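Lasso peptide isopeptidase AtxE2 (Asticcacaulis excentricus, PDB 5TXE) hydrolyses the isopeptide bond of the lasso peptides astexin-2 and astexin-3, opening the threaded substrates into linear peptides. Local coordinates at residues A[619-623]-A[624-628]. The protein carries 1 engineered substitution. Sequence-based numbering, arbitrary orientation.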
ATOM      1  N   THR A 619     -15.685   8.117 -23.822  1.00 23.97           N
ATOM      2  CA  THR A 619     -16.635   8.551 -24.846  1.00 23.28           C
ATOM      3  C   THR A 619     -16.001   8.450 -26.224  1.00 24.30           C
ATOM      4  O   THR A 619     -16.667   8.053 -27.178  1.00 22.01           O
ATOM      5  CB  THR A 619     -17.077   9.970 -24.549  1.00 25.05           C
ATOM      6  OG1 THR A 619     -17.657  10.031 -23.215  1.00 28.13           O
ATOM      7  CG2 THR A 619     -18.048  10.458 -25.564  1.00 25.42           C
ATOM      8  N   ALA A 620     -14.701   8.747 -26.333  1.00 23.13           N
ATOM      9  CA  ALA A 620     -14.006   8.629 -27.634  1.00 22.60           C
ATOM     10  C   ALA A 620     -13.926   7.178 -28.052  1.00 24.11           C
ATOM     11  O   ALA A 620     -14.184   6.843 -29.199  1.00 23.82           O
ATOM     12  CB  ALA A 620     -12.640   9.259 -27.570  1.00 23.76           C
ATOM     13  N   LEU A 621     -13.658   6.304 -27.094  1.00 25.74           N
ATOM     14  CA  LEU A 621     -13.641   4.888 -27.364  1.00 23.89           C
ATOM     15  C   LEU A 621     -14.966   4.351 -27.793  1.00 27.39           C
ATOM     16  O   LEU A 621     -15.020   3.551 -28.767  1.00 23.38           O
ATOM     17  CB  LEU A 621     -13.167   4.106 -26.152  1.00 24.72           C
ATOM     18  CG  LEU A 621     -11.665   4.300 -25.841  1.00 24.74           C
ATOM     19  CD1 LEU A 621     -11.344   3.743 -24.463  1.00 25.75           C
ATOM     20  CD2 LEU A 621     -10.750   3.594 -26.859  1.00 26.04           C
ATOM     21  N   GLN A 622     -16.056   4.731 -27.104  1.00 27.82           N
ATOM     22  CA  GLN A 622     -17.395   4.277 -27.533  1.00 29.15           C
ATOM     23  C   GLN A 622     -17.725   4.800 -28.909  1.00 28.75           C
ATOM     24  O   GLN A 622     -18.217   4.082 -29.773  1.00 34.87           O
ATOM     25  CB  GLN A 622     -18.518   4.706 -26.619  1.00 32.01           C
ATOM     26  CG  GLN A 622     -18.591   3.912 -25.357  1.00 40.16           C
ATOM     27  CD  GLN A 622     -19.996   3.933 -24.718  1.00 44.67           C
ATOM     28  OE1 GLN A 622     -20.682   4.949 -24.711  1.00 44.48           O
ATOM     29  NE2 GLN A 622     -20.420   2.787 -24.188  1.00 46.06           N
ATOM     30  N   GLN A 623     -17.472   6.054 -29.130  1.00 30.43           N
ATOM     31  CA  GLN A 623     -17.716   6.645 -30.426  1.00 34.98           C
ATOM     32  C   GLN A 623     -16.917   5.926 -31.530  1.00 33.38           C
ATOM     33  O   GLN A 623     -17.389   5.798 -32.654  1.00 31.54           O
ATOM     34  CB  GLN A 623     -17.299   8.076 -30.336  1.00 44.14           C
ATOM     35  CG  GLN A 623     -17.379   8.878 -31.634  1.00 59.51           C
ATOM     36  CD  GLN A 623     -18.471   9.942 -31.577  1.00 64.42           C
ATOM     37  OE1 GLN A 623     -19.326   9.947 -30.672  1.00 67.19           O
ATOM     38  NE2 GLN A 623     -18.452  10.841 -32.555  1.00 68.79           N
ATOM     39  N   ALA A 624     -15.716   5.468 -31.226  1.00 29.84           N
ATOM     40  CA  ALA A 624     -14.923   4.739 -32.214  1.00 28.07           C
ATOM     41  C   ALA A 624     -15.291   3.267 -32.193  1.00 30.19           C
ATOM     42  O   ALA A 624     -14.609   2.478 -32.782  1.00 30.99           O
ATOM     43  CB  ALA A 624     -13.457   4.931 -31.942  1.00 27.69           C
ATOM     44  N   ARG A 625     -16.351   2.882 -31.477  1.00 32.57           N
ATOM     45  CA  ARG A 625     -16.826   1.505 -31.466  1.00 32.48           C
ATOM     46  C   ARG A 625     -15.769   0.470 -30.955  1.00 32.26           C
ATOM     47  O   ARG A 625     -15.633  -0.620 -31.444  1.00 28.84           O
ATOM     48  CB  ARG A 625     -17.350   1.149 -32.859  1.00 41.18           C
ATOM     49  CG  ARG A 625     -18.467   2.092 -33.363  1.00 50.07           C
ATOM     50  CD  ARG A 625     -18.966   1.801 -34.778  1.00 57.33           C
ATOM     51  NE  ARG A 625     -19.211   0.359 -34.946  1.00 76.20           N
ATOM     52  CZ  ARG A 625     -20.340  -0.304 -34.636  1.00 91.36           C
ATOM     53  NH1 ARG A 625     -21.428   0.326 -34.168  1.00 81.52           N
ATOM     54  NH2 ARG A 625     -20.389  -1.634 -34.807  1.00 94.52           N
ATOM     55  N   LYS A 626     -15.092   0.803 -29.888  1.00 28.29           N
ATOM     56  CA  LYS A 626     -14.168  -0.093 -29.266  1.00 26.61           C
ATOM     57  C   LYS A 626     -14.829  -0.836 -28.130  1.00 29.31           C
ATOM     58  O   LYS A 626     -15.790  -0.341 -27.521  1.00 29.94           O
ATOM     59  CB  LYS A 626     -12.947   0.717 -28.777  1.00 25.89           C
ATOM     60  CG  LYS A 626     -12.340   1.529 -29.913  1.00 27.41           C
ATOM     61  CD  LYS A 626     -11.946   0.614 -31.102  1.00 27.35           C
ATOM     62  CE  LYS A 626     -11.361   1.395 -32.259  1.00 32.19           C
ATOM     63  NZ  LYS A 626     -10.908   0.538 -33.397  1.00 29.14           N
ATOM     64  N   PRO A 627     -14.295  -2.019 -27.798  1.00 29.20           N
ATOM     65  CA  PRO A 627     -14.851  -2.830 -26.702  1.00 28.46           C
ATOM     66  C   PRO A 627     -14.393  -2.414 -25.303  1.00 30.07           C
ATOM     67  O   PRO A 627     -13.578  -3.087 -24.703  1.00 31.19           O
ATOM     68  CB  PRO A 627     -14.352  -4.217 -27.025  1.00 30.56           C
ATOM     69  CG  PRO A 627     -13.067  -3.995 -27.779  1.00 28.59           C
ATOM     70  CD  PRO A 627     -13.176  -2.692 -28.479  1.00 29.36           C
ATOM     71  N   VAL A 628     -15.008  -1.347 -24.794  1.00 25.85           N
ATOM     72  CA  VAL A 628     -14.690  -0.747 -23.528  1.00 25.40           C
ATOM     73  C   VAL A 628     -15.974  -0.781 -22.651  1.00 23.60           C
ATOM     74  O   VAL A 628     -17.083  -0.693 -23.157  1.00 21.59           O
ATOM     75  CB  VAL A 628     -14.234   0.689 -23.722  1.00 26.59           C
ATOM     76  CG1 VAL A 628     -15.342   1.543 -24.291  1.00 27.55           C
ATOM     77  CG2 VAL A 628     -13.759   1.338 -22.424  1.00 27.16           C
TER
HETATM   78  O   HOH W   1     -18.935   0.219 -25.255  1.00 33.32           O
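A624 N donates to A620 O at 2.9 Å, the last i to i-4 bond where helix 615-623 runs out. A624 CB lies 3.4 Å from A620 O. R625 takes a positive phi of 60° and reverses the chain. R625 N donates to Q622 O at 2.8 Å, from above the carbonyl plane. K626 N then reaches back to L621 O at 3.0 Å, with a nearly straight N-H angle of 166°. These last two bonds make a Schellman motif with R625 as its C-prime residue. K626 CG sits 4.0 Å from L621 CD2. The K626 chain bends at chi2 (-57°), and NZ leads away to a salt bridge with D599 and a hydrogen bond to S596 O. P627 centres an inverse gamma turn and packs on helix 672-684. V628 starts strand 628-633, an outermost strand of the mixed sheet in the alpha/beta-hydrolase domain. V628 CG1 meets L621 CB at 3.8 Å, and V628 CG2 comes near L621 CD1. A water accepts from Q622 NE2 and donates to V628 O. The helix end, away from the active site, is thus closed by backbone bonds: the carbonyls of A620, L621 and Q622 each receive an N-H from the residues that follow, while L621 and V628 add apolar contact.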